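Local coordinates for trafficking protein B (Neisseria gonorrhoeae, PDB 2H1C) that acts as the toxin of a type II toxin-antitoxin system, a PIN-domain protein of the VapC family that pairs with the antitoxin FitA in a complex that binds its own promoter, at residues 16-19 against 20-23; 77-80 against 81-84; 90-93 against 94-98. All blocks are in the same frame, centred on the assembly; numbering follows the deposited sequence.

Contact 1 (16-19 against 20-23)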
loop_
_atom_site.group_PDB
_atom_site.type_symbol
_atom_site.label_atom_id
_atom_site.label_comp_id
_atom_site.label_asym_id
_atom_site.label_seq_id
_atom_site.Cartn_x
_atom_site.Cartn_y
_atom_site.Cartn_z
ATOM N N GLN A 16 -0.093 4.389 -29.251
ATOM C CA GLN A 16 -0.121 5.756 -29.758
ATOM C C GLN A 16 -0.219 6.681 -28.552
ATOM O O GLN A 16 -1.286 7.220 -28.257
ATOM C CB GLN A 16 -1.336 5.946 -30.665
ATOM C CG GLN A 16 -1.597 4.771 -31.599
ATOM C CD GLN A 16 -2.661 5.071 -32.641
ATOM O OE1 GLN A 16 -3.770 5.499 -32.312
ATOM N NE2 GLN A 16 -2.326 4.840 -33.907
ATOM N N PRO A 17 0.900 6.874 -27.834
ATOM C CA PRO A 17 0.894 7.742 -26.653
ATOM C C PRO A 17 0.591 9.194 -26.956
ATOM O O PRO A 17 0.851 9.671 -28.062
ATOM C CB PRO A 17 2.295 7.549 -26.072
ATOM C CG PRO A 17 3.124 7.258 -27.272
ATOM C CD PRO A 17 2.251 6.343 -28.093
ATOM N N ASN A 18 0.023 9.880 -25.968
ATOM C CA ASN A 18 -0.310 11.292 -26.096
ATOM C C ASN A 18 1.002 12.063 -26.108
ATOM O O ASN A 18 1.737 12.082 -25.116
ATOM C CB ASN A 18 -1.178 11.742 -24.917
ATOM C CG ASN A 18 -1.590 13.198 -25.014
ATOM O OD1 ASN A 18 -0.757 14.096 -24.944
ATOM N ND2 ASN A 18 -2.888 13.437 -25.170
ATOM N N GLU A 19 1.283 12.700 -27.239
ATOM C CA GLU A 19 2.515 13.455 -27.433
ATOM C C GLU A 19 2.738 14.539 -26.386
ATOM O O GLU A 19 3.878 14.834 -26.032
ATOM C CB GLU A 19 2.513 14.099 -28.825
ATOM C CG GLU A 19 1.796 13.291 -29.914
ATOM C CD GLU A 19 0.268 13.272 -29.767
ATOM O OE1 GLU A 19 -0.362 14.353 -29.777
ATOM O OE2 GLU A 19 -0.302 12.169 -29.653
ATOM N N ARG A 20 1.656 15.151 -25.908
ATOM C CA ARG A 20 1.765 16.202 -24.900
ATOM C C ARG A 20 2.338 15.659 -23.590
ATOM O O ARG A 20 3.125 16.330 -22.916
ATOM C CB ARG A 20 0.392 16.829 -24.650
ATOM C CG ARG A 20 0.373 17.879 -23.550
ATOM C CD ARG A 20 -1.007 18.532 -23.457
ATOM N NE ARG A 20 -1.228 19.501 -24.533
ATOM C CZ ARG A 20 -2.365 20.164 -24.723
ATOM N NH1 ARG A 20 -3.400 19.955 -23.915
ATOM N NH2 ARG A 20 -2.455 21.064 -25.702
ATOM N N VAL A 21 1.937 14.445 -23.236
ATOM C CA VAL A 21 2.411 13.829 -22.008
ATOM C C VAL A 21 3.873 13.442 -22.156
ATOM O O VAL A 21 4.677 13.648 -21.249
ATOM C CB VAL A 21 1.590 12.576 -21.655
ATOM C CG1 VAL A 21 2.156 11.920 -20.409
ATOM C CG2 VAL A 21 0.138 12.954 -21.454
ATOM N N VAL A 22 4.220 12.874 -23.301
ATOM C CA VAL A 22 5.600 12.484 -23.539
ATOM C C VAL A 22 6.494 13.729 -23.463
ATOM O O VAL A 22 7.510 13.710 -22.775
ATOM C CB VAL A 22 5.749 11.802 -24.896
ATOM C CG1 VAL A 22 7.219 11.477 -25.163
ATOM C CG2 VAL A 22 4.917 10.505 -24.890
ATOM N N ALA A 23 6.111 14.807 -24.154
ATOM C CA ALA A 23 6.897 16.047 -24.120
ATOM C C ALA A 23 7.061 16.596 -22.701
ATOM O O ALA A 23 8.149 17.085 -22.320
ATOM C CB ALA A 23 6.256 17.123 -25.022
#

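Contact 2 (77-80 against 81-84)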
loop_
_atom_site.group_PDB
_atom_site.type_symbol
_atom_site.label_atom_id
_atom_site.label_comp_id
_atom_site.label_asym_id
_atom_site.label_seq_id
_atom_site.Cartn_x
_atom_site.Cartn_y
_atom_site.Cartn_z
ATOM N N PRO A 77 9.035 4.424 -0.114
ATOM C CA PRO A 77 8.183 3.417 0.535
ATOM C C PRO A 77 6.942 3.953 1.241
ATOM O O PRO A 77 6.843 5.146 1.532
ATOM C CB PRO A 77 9.147 2.738 1.520
ATOM C CG PRO A 77 10.014 3.888 1.964
ATOM C CD PRO A 77 10.292 4.623 0.633
ATOM N N PHE A 78 5.968 3.070 1.470
ATOM C CA PHE A 78 4.783 3.451 2.227
ATOM C C PHE A 78 5.190 2.948 3.627
ATOM O O PHE A 78 5.120 1.750 3.906
ATOM C CB PHE A 78 3.525 2.699 1.758
ATOM C CG PHE A 78 2.269 3.144 2.463
ATOM C CD1 PHE A 78 1.538 4.241 1.996
ATOM C CD2 PHE A 78 1.859 2.523 3.642
ATOM C CE1 PHE A 78 0.412 4.713 2.699
ATOM C CE2 PHE A 78 0.738 2.983 4.354
ATOM C CZ PHE A 78 0.013 4.076 3.886
ATOM N N ASP A 79 5.645 3.859 4.481
ATOM C CA ASP A 79 6.094 3.507 5.825
ATOM C C ASP A 79 5.210 4.095 6.930
ATOM O O ASP A 79 4.154 4.652 6.653
ATOM C CB ASP A 79 7.541 3.968 6.016
ATOM C CG ASP A 79 7.726 5.443 5.711
ATOM O OD1 ASP A 79 6.707 6.166 5.635
ATOM O OD2 ASP A 79 8.891 5.880 5.550
ATOM N N GLU A 80 5.636 3.979 8.183
ATOM C CA GLU A 80 4.822 4.489 9.289
ATOM C C GLU A 80 4.392 5.958 9.202
ATOM O O GLU A 80 3.231 6.282 9.450
ATOM C CB GLU A 80 5.514 4.204 10.630
ATOM C CG GLU A 80 4.713 4.643 11.852
ATOM C CD GLU A 80 4.842 6.122 12.132
ATOM O OE1 GLU A 80 5.976 6.636 12.050
ATOM O OE2 GLU A 80 3.818 6.771 12.443
ATOM N N PRO A 81 5.316 6.872 8.865
ATOM C CA PRO A 81 4.955 8.293 8.762
ATOM C C PRO A 81 3.902 8.530 7.668
ATOM O O PRO A 81 2.983 9.339 7.827
ATOM C CB PRO A 81 6.290 8.963 8.422
ATOM C CG PRO A 81 7.288 8.065 9.075
ATOM C CD PRO A 81 6.774 6.689 8.753
ATOM N N VAL A 82 4.056 7.830 6.552
ATOM C CA VAL A 82 3.113 7.960 5.437
ATOM C C VAL A 82 1.747 7.402 5.853
ATOM O O VAL A 82 0.699 7.917 5.445
ATOM C CB VAL A 82 3.596 7.206 4.197
ATOM C CG1 VAL A 82 2.625 7.438 3.041
ATOM C CG2 VAL A 82 4.987 7.680 3.817
ATOM N N ALA A 83 1.761 6.342 6.656
ATOM C CA ALA A 83 0.515 5.757 7.130
ATOM C C ALA A 83 -0.292 6.780 7.933
ATOM O O ALA A 83 -1.515 6.823 7.838
ATOM C CB ALA A 83 0.798 4.513 7.981
ATOM N N ALA A 84 0.386 7.600 8.731
ATOM C CA ALA A 84 -0.301 8.623 9.524
ATOM C C ALA A 84 -0.990 9.635 8.619
ATOM O O ALA A 84 -2.136 10.023 8.854
ATOM C CB ALA A 84 0.693 9.349 10.441
#

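Contact 3 (90-93 against 94-98)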
loop_
_atom_site.group_PDB
_atom_site.type_symbol
_atom_site.label_atom_id
_atom_site.label_comp_id
_atom_site.label_asym_id
_atom_site.label_seq_id
_atom_site.Cartn_x
_atom_site.Cartn_y
_atom_site.Cartn_z
ATOM N N ARG A 90 -7.569 10.452 4.136
ATOM C CA ARG A 90 -8.784 9.697 3.814
ATOM C C ARG A 90 -9.949 9.980 4.764
ATOM O O ARG A 90 -11.105 10.056 4.328
ATOM C CB ARG A 90 -8.507 8.198 3.791
ATOM C CG ARG A 90 -7.639 7.783 2.629
ATOM C CD ARG A 90 -7.955 6.367 2.219
ATOM N NE ARG A 90 -9.340 6.214 1.794
ATOM C CZ ARG A 90 -9.959 5.040 1.684
ATOM N NH1 ARG A 90 -9.318 3.913 1.970
ATOM N NH2 ARG A 90 -11.229 4.994 1.296
ATOM N N SER A 91 -9.664 10.141 6.052
ATOM C CA SER A 91 -10.738 10.415 6.994
ATOM C C SER A 91 -11.320 11.806 6.737
ATOM O O SER A 91 -12.548 11.987 6.722
ATOM C CB SER A 91 -10.240 10.300 8.439
ATOM O OG SER A 91 -9.335 11.339 8.762
ATOM N N TYR A 92 -10.447 12.786 6.512
ATOM C CA TYR A 92 -10.895 14.147 6.256
ATOM C C TYR A 92 -11.794 14.183 5.023
ATOM O O TYR A 92 -12.850 14.817 5.030
ATOM C CB TYR A 92 -9.708 15.080 6.030
ATOM C CG TYR A 92 -10.109 16.540 6.010
ATOM C CD1 TYR A 92 -10.198 17.272 7.192
ATOM C CD2 TYR A 92 -10.423 17.181 4.814
ATOM C CE1 TYR A 92 -10.587 18.610 7.188
ATOM C CE2 TYR A 92 -10.820 18.518 4.796
ATOM C CZ TYR A 92 -10.895 19.224 5.987
ATOM O OH TYR A 92 -11.270 20.546 5.978
ATOM N N ALA A 93 -11.376 13.505 3.961
ATOM C CA ALA A 93 -12.177 13.478 2.741
ATOM C C ALA A 93 -13.540 12.861 3.033
ATOM O O ALA A 93 -14.573 13.384 2.605
ATOM C CB ALA A 93 -11.460 12.683 1.651
ATOM N N LYS A 94 -13.542 11.747 3.764
ATOM C CA LYS A 94 -14.782 11.064 4.104
ATOM C C LYS A 94 -15.723 11.925 4.951
ATOM O O LYS A 94 -16.927 11.979 4.689
ATOM C CB LYS A 94 -14.479 9.763 4.853
ATOM C CG LYS A 94 -15.241 8.555 4.335
ATOM C CD LYS A 94 -14.832 8.211 2.915
ATOM C CE LYS A 94 -15.528 6.948 2.432
ATOM N NZ LYS A 94 -15.201 5.792 3.311
ATOM N N THR A 95 -15.181 12.605 5.961
ATOM C CA THR A 95 -16.024 13.430 6.821
ATOM C C THR A 95 -16.449 14.726 6.133
ATOM O O THR A 95 -17.176 15.531 6.722
ATOM C CB THR A 95 -15.325 13.778 8.146
ATOM O OG1 THR A 95 -14.132 14.526 7.883
ATOM C CG2 THR A 95 -14.980 12.500 8.912
ATOM N N HIS A 96 -16.000 14.918 4.892
ATOM C CA HIS A 96 -16.338 16.116 4.122
ATOM C C HIS A 96 -16.964 15.803 2.761
ATOM O O HIS A 96 -16.950 16.632 1.842
ATOM C CB HIS A 96 -15.097 16.991 3.951
ATOM C CG HIS A 96 -14.668 17.670 5.211
ATOM N ND1 HIS A 96 -14.149 16.986 6.287
ATOM C CD2 HIS A 96 -14.738 18.970 5.589
ATOM C CE1 HIS A 96 -13.920 17.833 7.276
ATOM N NE2 HIS A 96 -14.271 19.043 6.877
ATOM N N GLY A 97 -17.506 14.595 2.648
ATOM C CA GLY A 97 -18.168 14.164 1.427
ATOM C C GLY A 97 -17.317 14.062 0.181
ATOM O O GLY A 97 -17.847 14.126 -0.928
ATOM N N LYS A 98 -16.007 13.903 0.358
ATOM C CA LYS A 98 -15.076 13.783 -0.763
ATOM C C LYS A 98 -14.735 12.310 -0.947
ATOM O O LYS A 98 -14.795 11.527 -0.001
ATOM C CB LYS A 98 -13.798 14.583 -0.489
ATOM C CG LYS A 98 -14.030 16.041 -0.110
ATOM C CD LYS A 98 -12.716 16.774 0.162
ATOM C CE LYS A 98 -12.952 18.124 0.848
ATOM N NZ LYS A 98 -13.886 19.015 0.094
#

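Contact 1 (16-19 against 20-23)
An asparagine N-cap opens helix 19-27 of the PIN domain: N18 stands just before the first turn, and its side-chain oxygen turns back over the amides of R20 and V21. With CG anti to the backbone N (chi1 -178°), the amide group is carried alongside the start of the helix, and OD1 accepts from V21 N at 3.2 Å. That donor lies somewhat off the carbonyl plane of the amide. A second bond, from R20 N to the same OD1, is shorter at 2.8 Å but weak, because its N-H points well to one side of the oxygen. OD1 thus serves V21 N, and R20 N weakly, in the first turn, where amides lack a helical carbonyl four residues back. The backbone carbonyl of N18 begins the regular pattern, receiving V22 N in its own plane at 3.2 Å and V21 N only weakly; E19 O takes A23 N in the next step, at 2.9 Å. The side chain of N18 lies beside that of R20, pointing the same way, and crosses V21 at about a right angle. The guanidinium end of R20 leads away from the cap to W137, where NH1 bonds to the backbone oxygen and forms a salt bridge with a sulfate probably from the crystallisation liquor. V21 packs on P136 and W137, joining the helix start to the C-terminal tail, while V22 meets the backbone of the bound peptide. Just ahead of the cap, P17 CB rests 4.1 Å from V22 CG2, a light apolar contact.

Contact 2 (77-80 against 81-84)
The chain leaves strand 75-76 extended through P77 and F78 and winds into helix 80-94 at D79, whose carbonyl O takes A83 N at 2.9 Å; E80 O then takes A84 N. D79 is the N-cap. Its CG sits between the backbone N and the carbonyl carbon (chi1 54°), which swings the carboxylate over the first turn, and OD1 receives V82 N nearly head-on at 3.3 Å with an N-H...O angle of 161°. The same oxygen lies 3.2 Å from P81 CD, so the proline ring hems in the capping atom. P81 has no N-H to offer, and its place in the first turn is one where the helix asks for none. On the apolar side, F78 has CG anti to its own N (chi1 -176°), which lays the ring beside the helix start. V82 sits over one ring face, offset toward the rim, with CG1 3.5 Å from both F78 CD1 and CE1. Farther along the ring, F78 CE2 lies 3.9 Å from A83 CB. Y106 meets the F78 ring edge-to-face, while V82 also rests on A109, T110 and Q113 of helix 102-114. I38 and A37 of the second subunit pack on F78 and A83, and R44 of that subunit forms a salt bridge with E80 OE2. The turn therefore combines an aspartate cap with packing of F78 against V82 and A83: the negative carboxylate probably interacts favourably with the helix dipole, and the apolar contacts, with the E80 salt bridge, join the helix start to its own domain and to the second subunit.

Contact 3 (90-93 against 94-98)
A Schellman motif closes helix 80-94, its C-prime residue being G97, whose positive phi (64°) turns the chain back after the last helical turn. The backbone oxygen of A93 accepts two bonds: K98 N reaches it at 2.7 Å in the six-to-one bond, and H96 N comes at 3.1 Å from the opposite face of the carbonyl plane. The inner bond, from G97 N to K94 O, is weak, and the type I turn K94 to G97 carries the chain round. Ahead of it, K94 N to R90 O and T95 N to S91 O continue the helical pattern. The return brings K98 CB to 3.7 Å from A93 CB, a small carbon contact between the helix end and the returning chain. The Y92 and H96 rings form a face-to-face stack, centroids 3.9 Å apart and planes 16° from parallel. They are displaced, with H96 CE1 above the tyrosine ring toward its rim and Y92 CZ over the imidazole toward its own. Y92 is directed there by CG lying anti to the backbone N (chi1 -170°). H96 ND1 also makes a short but weak bond to Y92 O, and ND1 and T95 OG1 are hydrogen-bonded, 2.9 Å apart; together with the stack these probably restrict the turn of the imidazole. On the other flank R90 NH2 and K94 NZ, like charges, are 4.5 Å apart; R90 NH1 bonds to Y86 OH, and L45 and L49 of the second subunit pack on R90 and K94 respectively. Glycine-terminated reversal of this kind is the classic Schellman C-cap, here decorated by a tyrosine-histidine stack one turn apart.

Overall arrangement
All three contacts lie within the PIN domain and follow one another along the chain, each at a helix end. Contact 1 starts helix 19-27, whereas contacts 2 and 3 mark the beginning and the end of helix 80-94, which runs between strand 75-76 at the border of the parallel sheet and the loop leading to helix 102-114. The centres of contacts 2 and 3 are about 19 Å apart, and both touch the second subunit, so this helix contributes to the dimer interface at both ends. Contact 1 lies on the opposite side of the chain's centre from contact 2, about 32 Å away between centres, and about 34 Å from contact 3; there V22 packs against the backbone of the bound peptide.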